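Local coordinates for succinate dehydrogenase subunit D (PDB 6LUM), which probably forms, with subunit C, the haem-binding membrane anchor of succinate dehydrogenase, helping to pass electrons from succinate oxidation to menaquinone, at residues 48-52 against 106-111; 112-116 against 129-133. All coordinates share one frame; numbering follows the deposited sequence.

Contact 1: residues 48-52 against 106-111; sequences WLFMR and IHGANG. With HEM (protoporphyrin IX containing Fe), chain R.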
# COMPACT_ATOMS: atom_id res chain seq x y z
N TRP B 48 -0.52 -5.85 29.01
CA TRP B 48 0.61 -6.68 29.43
C TRP B 48 1.44 -5.99 30.50
O TRP B 48 1.73 -6.56 31.57
CB TRP B 48 1.43 -6.98 28.18
CG TRP B 48 2.41 -8.06 28.26
CD1 TRP B 48 2.19 -9.37 28.03
CD2 TRP B 48 3.80 -7.92 28.54
NE1 TRP B 48 3.35 -10.07 28.18
CE2 TRP B 48 4.35 -9.20 28.49
CE3 TRP B 48 4.62 -6.85 28.85
CZ2 TRP B 48 5.69 -9.42 28.74
CZ3 TRP B 48 5.93 -7.07 29.10
CH2 TRP B 48 6.46 -8.35 29.04
N LEU B 49 1.83 -4.74 30.24
CA LEU B 49 2.62 -3.99 31.21
C LEU B 49 1.86 -3.77 32.51
O LEU B 49 2.45 -3.77 33.59
CB LEU B 49 3.06 -2.66 30.61
CG LEU B 49 4.25 -2.71 29.67
CD1 LEU B 49 4.35 -1.42 28.91
CD2 LEU B 49 5.50 -2.95 30.45
N PHE B 50 0.55 -3.56 32.42
CA PHE B 50 -0.26 -3.38 33.61
C PHE B 50 -0.27 -4.63 34.46
O PHE B 50 -0.18 -4.55 35.69
CB PHE B 50 -1.68 -3.00 33.25
CG PHE B 50 -2.56 -2.78 34.44
CD1 PHE B 50 -2.52 -1.59 35.13
CD2 PHE B 50 -3.40 -3.77 34.87
CE1 PHE B 50 -3.31 -1.40 36.22
CE2 PHE B 50 -4.18 -3.57 35.97
CZ PHE B 50 -4.14 -2.39 36.64
N MET B 51 -0.42 -5.80 33.85
CA MET B 51 -0.39 -7.02 34.65
C MET B 51 0.93 -7.15 35.38
O MET B 51 0.95 -7.48 36.57
CB MET B 51 -0.64 -8.24 33.78
CG MET B 51 -1.98 -8.23 33.13
SD MET B 51 -3.31 -8.46 34.28
CE MET B 51 -3.28 -10.22 34.42
N ARG B 52 2.03 -6.81 34.73
CA ARG B 52 3.33 -6.89 35.41
C ARG B 52 3.42 -5.92 36.58
O ARG B 52 3.76 -6.32 37.71
CB ARG B 52 4.45 -6.64 34.41
CG ARG B 52 4.99 -7.89 33.78
CD ARG B 52 4.00 -8.49 32.85
NE ARG B 52 4.39 -9.83 32.47
CZ ARG B 52 3.58 -10.68 31.86
NH1 ARG B 52 2.35 -10.32 31.56
NH2 ARG B 52 4.02 -11.88 31.54
N ILE B 106 -8.86 -4.84 38.66
CA ILE B 106 -8.42 -4.65 37.28
C ILE B 106 -7.49 -5.77 36.84
O ILE B 106 -7.57 -6.26 35.71
CB ILE B 106 -7.76 -3.27 37.10
CG1 ILE B 106 -8.64 -2.18 37.69
CG2 ILE B 106 -7.58 -2.97 35.65
CD1 ILE B 106 -9.92 -2.01 36.98
N HIS B 107 -6.59 -6.21 37.72
CA HIS B 107 -5.73 -7.36 37.46
C HIS B 107 -6.54 -8.60 37.12
O HIS B 107 -6.34 -9.24 36.08
CB HIS B 107 -4.86 -7.60 38.68
CG HIS B 107 -3.63 -8.38 38.41
ND1 HIS B 107 -2.44 -7.79 38.06
CD2 HIS B 107 -3.39 -9.70 38.47
CE1 HIS B 107 -1.52 -8.72 37.90
NE2 HIS B 107 -2.07 -9.89 38.14
N GLY B 108 -7.45 -8.99 38.01
CA GLY B 108 -8.25 -10.17 37.76
C GLY B 108 -9.12 -10.06 36.54
O GLY B 108 -9.32 -11.03 35.82
N ALA B 109 -9.67 -8.87 36.28
CA ALA B 109 -10.55 -8.71 35.13
C ALA B 109 -9.79 -8.81 33.83
O ALA B 109 -10.28 -9.38 32.86
CB ALA B 109 -11.28 -7.39 35.22
N ASN B 110 -8.57 -8.29 33.78
CA ASN B 110 -7.76 -8.45 32.59
C ASN B 110 -7.30 -9.89 32.41
O ASN B 110 -7.25 -10.41 31.28
CB ASN B 110 -6.58 -7.50 32.67
CG ASN B 110 -5.82 -7.42 31.40
OD1 ASN B 110 -6.34 -7.73 30.35
ND2 ASN B 110 -4.58 -7.01 31.49
N GLY B 111 -6.99 -10.58 33.50
CA GLY B 111 -6.67 -11.99 33.40
C GLY B 111 -7.82 -12.82 32.87
O GLY B 111 -7.64 -13.70 32.03
CHA HEM R . -2.24 -13.25 35.79
CHB HEM R . 1.06 -11.74 38.94
CHC HEM R . -2.43 -11.36 42.24
CHD HEM R . -5.74 -12.78 39.06
C1A HEM R . -1.07 -12.79 36.33
C2A HEM R . 0.12 -12.45 35.61
C3A HEM R . 1.04 -12.04 36.46
C4A HEM R . 0.46 -12.09 37.77
CMA HEM R . 2.46 -11.60 36.10
CAA HEM R . 0.30 -12.58 34.10
CBA HEM R . 0.53 -14.06 33.88
CGA HEM R . 0.69 -14.34 32.43
O1A HEM R . 1.14 -15.46 32.09
O2A HEM R . 0.37 -13.44 31.64
C1B HEM R . 0.41 -11.57 40.12
C2B HEM R . 1.02 -11.31 41.38
C3B HEM R . 0.08 -11.21 42.30
C4B HEM R . -1.19 -11.39 41.65
CMB HEM R . 2.54 -11.19 41.61
CAB HEM R . 0.34 -10.94 43.78
CBB HEM R . -0.52 -11.32 44.72
C1C HEM R . -3.63 -11.62 41.63
C2C HEM R . -4.92 -11.33 42.18
C3C HEM R . -5.84 -11.74 41.29
C4C HEM R . -5.14 -12.27 40.17
CMC HEM R . -5.11 -10.69 43.56
CAC HEM R . -7.38 -11.69 41.32
CBC HEM R . -8.10 -11.02 42.21
C1D HEM R . -5.06 -13.11 37.93
C2D HEM R . -5.59 -13.83 36.81
C3D HEM R . -4.63 -13.97 35.92
C4D HEM R . -3.45 -13.34 36.43
CMD HEM R . -7.02 -14.36 36.69
CAD HEM R . -4.75 -14.68 34.57
CBD HEM R . -3.92 -15.94 34.58
CGD HEM R . -3.54 -16.27 33.17
O1D HEM R . -4.03 -15.59 32.25
O2D HEM R . -2.73 -17.20 32.98
NA HEM R . -0.84 -12.54 37.66
NB HEM R . -0.95 -11.62 40.31
NC HEM R . -3.80 -12.18 40.39
ND HEM R . -3.74 -12.82 37.67
FE HEM R . -2.35 -12.20 38.98
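Met51 lays its thioether over one face of the His107 imidazole, and this sulfur-aromatic contact is the heart of the packing between 48-52 and 106-111. SD stands 4.0 Å from the centroid of the His107 ring, 12° off the ring normal, and the methyl CE adds a CH-pi contact over the face. A chain bent at both chi2 and chi3 curls the thioether back over the ring and brings Met51 CE to 3.5 Å from CHA of the haem. The polar end of Asn110 reaches the same side chain, its ND2 lying 3.3 Å from Met51 CG.

Metal coordination comes from the imidazole itself: His107 NE2 binds the haem iron at 2.5 Å. At the other nitrogen, ND1 is hydrogen-bonded to Ser54 OG, a second-shell partner that would help fix the rotation of the ligand ring. Met51 O approaches the ring edge in its plane, 3.1 Å from His107 CE1. The two segments belong to transmembrane helices 43-70 and 91-119 of the succinate dehydrogenase/fumarate reductase membrane subunit; the local axes of 48-52 and 106-111 run at 134° to one another, with the porphyrin resting against both segments. Gly108 and Gly111 let the macrocycle come close to the backbone; Gly111 CA is 3.5 Å from HEM CAD.

Arg52 lies on the propionate side of the haem. Its NH1 is 3.7 Å from the propionate oxygen O2A, near enough for a probable weak electrostatic attraction, though not a salt bridge, while NH2 forms a salt bridge with Asp98 of subunit C.

Apolar packing is completed by Phe50: the Phe50 and Ile106 side chains cross at about a right angle, Phe50 CE2 lying 3.5 Å from Ile106 CG2, with the backbone N of His107 at the edge of the Phe50 ring.

Contact 2: residues 112-116 against 129-133; sequences MRTII and LNSLL
Met112 meets Leu133 through its first side-chain carbon, CB lying 3.8 Å from Leu133 CD1, where two consecutive transmembrane helices pack as an antiparallel hairpin. Helices 91-119 and 123-149 are joined by a short connection, and their local axes here are 10.3 Å apart with directions 162° from one another. Beyond CB the Met112 chain leads away from the hairpin partner; the side chain also packs on Phe41 of subunit C and touches cardiolipin.

Arg113 contributes backbone and aliphatic atoms. Its amide N is 3.8 Å from Leu133 CD2. A chi1 of 165° puts Leu133 CG anti to the backbone N of its own residue, from where chi2 directs CD2 to Arg113 N. Further out, the Arg113 and Asn130 side chains cross obliquely, Arg113 CG lying 3.9 Å from Asn130 OD1. The charged end does not bind the amide: NH2 forms a salt bridge with Glu44, and the side chain also rests on Phe43 and Ala47, thereby linking the hairpin to helix 43-70.

Ile116, one turn beyond Met112, contributes the largest buried area of the segment. It points at the opposite helix and wedges its two branches among three residues. The CG2 branch packs against Leu129, with Ile116 CG2 3.8 Å from Leu129 CB; both side chains also touch cardiolipin, making this end of the hairpin part of a lipid-binding surface. The Ile116 and Asn130 side chains slide past each other in opposite directions, Ile116 CD1 coming to 4.0 Å from Asn130 OD1. The same terminal methyl also meets the leucine one turn further along the second helix, Ile116 CD1 lying 4.1 Å from Leu133 CD2.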
# COMPACT_ATOMS: atom_id res chain seq x y z
N MET B 112 -9.03 -12.55 33.35
CA MET B 112 -10.18 -13.30 32.87
C MET B 112 -10.57 -12.89 31.46
O MET B 112 -11.16 -13.69 30.73
CB MET B 112 -11.37 -13.14 33.81
CG MET B 112 -11.08 -13.56 35.21
SD MET B 112 -11.00 -15.33 35.47
CE MET B 112 -12.48 -15.85 34.65
N ARG B 113 -10.23 -11.67 31.05
CA ARG B 113 -10.32 -11.31 29.65
C ARG B 113 -9.48 -12.25 28.80
O ARG B 113 -9.95 -12.78 27.79
CB ARG B 113 -9.85 -9.87 29.47
CG ARG B 113 -10.47 -9.12 28.36
CD ARG B 113 -9.64 -7.92 28.01
NE ARG B 113 -8.65 -8.26 27.00
CZ ARG B 113 -7.35 -8.10 27.17
NH1 ARG B 113 -6.88 -7.60 28.29
NH2 ARG B 113 -6.51 -8.43 26.21
N THR B 114 -8.23 -12.47 29.19
CA THR B 114 -7.38 -13.41 28.47
C THR B 114 -7.97 -14.82 28.47
O THR B 114 -8.00 -15.50 27.43
CB THR B 114 -5.99 -13.42 29.10
OG1 THR B 114 -5.31 -12.23 28.74
CG2 THR B 114 -5.22 -14.61 28.63
N ILE B 115 -8.44 -15.28 29.63
CA ILE B 115 -8.96 -16.64 29.75
C ILE B 115 -10.17 -16.84 28.84
O ILE B 115 -10.27 -17.85 28.12
CB ILE B 115 -9.32 -16.94 31.21
CG1 ILE B 115 -8.07 -16.89 32.08
CG2 ILE B 115 -9.98 -18.27 31.31
CD1 ILE B 115 -8.31 -17.30 33.48
N ILE B 116 -11.12 -15.91 28.87
CA ILE B 116 -12.27 -15.98 27.97
C ILE B 116 -11.80 -15.99 26.53
O ILE B 116 -12.26 -16.79 25.71
CB ILE B 116 -13.23 -14.81 28.23
CG1 ILE B 116 -13.89 -14.93 29.58
CG2 ILE B 116 -14.27 -14.76 27.16
CD1 ILE B 116 -14.40 -13.64 30.08
N LEU B 129 -19.55 -13.04 27.00
CA LEU B 129 -18.81 -13.30 28.23
C LEU B 129 -17.96 -12.11 28.62
O LEU B 129 -17.82 -11.83 29.81
CB LEU B 129 -17.95 -14.55 28.06
CG LEU B 129 -18.63 -15.90 28.17
CD1 LEU B 129 -17.61 -16.96 27.93
CD2 LEU B 129 -19.25 -16.07 29.51
N ASN B 130 -17.39 -11.40 27.66
CA ASN B 130 -16.69 -10.17 28.00
C ASN B 130 -17.64 -9.12 28.54
O ASN B 130 -17.26 -8.34 29.42
CB ASN B 130 -15.96 -9.62 26.78
CG ASN B 130 -14.65 -10.31 26.52
OD1 ASN B 130 -13.93 -10.68 27.44
ND2 ASN B 130 -14.32 -10.48 25.26
N SER B 131 -18.87 -9.07 28.05
CA SER B 131 -19.85 -8.14 28.60
C SER B 131 -20.25 -8.50 30.02
O SER B 131 -20.34 -7.63 30.88
CB SER B 131 -21.08 -8.09 27.70
OG SER B 131 -20.73 -7.62 26.42
N LEU B 132 -20.49 -9.78 30.29
CA LEU B 132 -20.75 -10.22 31.66
C LEU B 132 -19.58 -9.92 32.58
O LEU B 132 -19.77 -9.52 33.73
CB LEU B 132 -21.07 -11.70 31.67
CG LEU B 132 -21.15 -12.35 33.04
CD1 LEU B 132 -22.28 -11.75 33.81
CD2 LEU B 132 -21.34 -13.83 32.89
N LEU B 133 -18.36 -10.13 32.10
CA LEU B 133 -17.18 -9.84 32.91
C LEU B 133 -17.08 -8.36 33.24
O LEU B 133 -16.82 -7.99 34.38
CB LEU B 133 -15.93 -10.31 32.17
CG LEU B 133 -14.59 -9.81 32.67
CD1 LEU B 133 -14.18 -10.58 33.88
CD2 LEU B 133 -13.59 -9.96 31.59

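How the contacts relate
From the N terminus, the chain enters helix 43-70, where 48-52 supplies the first side of contact 1. It then runs through helix 81-87 into helix 91-119, and 106-111 closes that loop after 53 intervening residues. Contact 2 opens directly afterwards at 112-116 on the same helix, and its shorter loop of 12 residues closes at 129-133 on helix 123-149. The loops therefore follow in series, neither nesting nor crossing. Helix 91-119 is shared, joining the haem-bearing helix pair to the cardiolipin-touching hairpin. The contact centres are 12 Å apart, and Ala109 O packs against Leu133 CD2 at 3.6 Å.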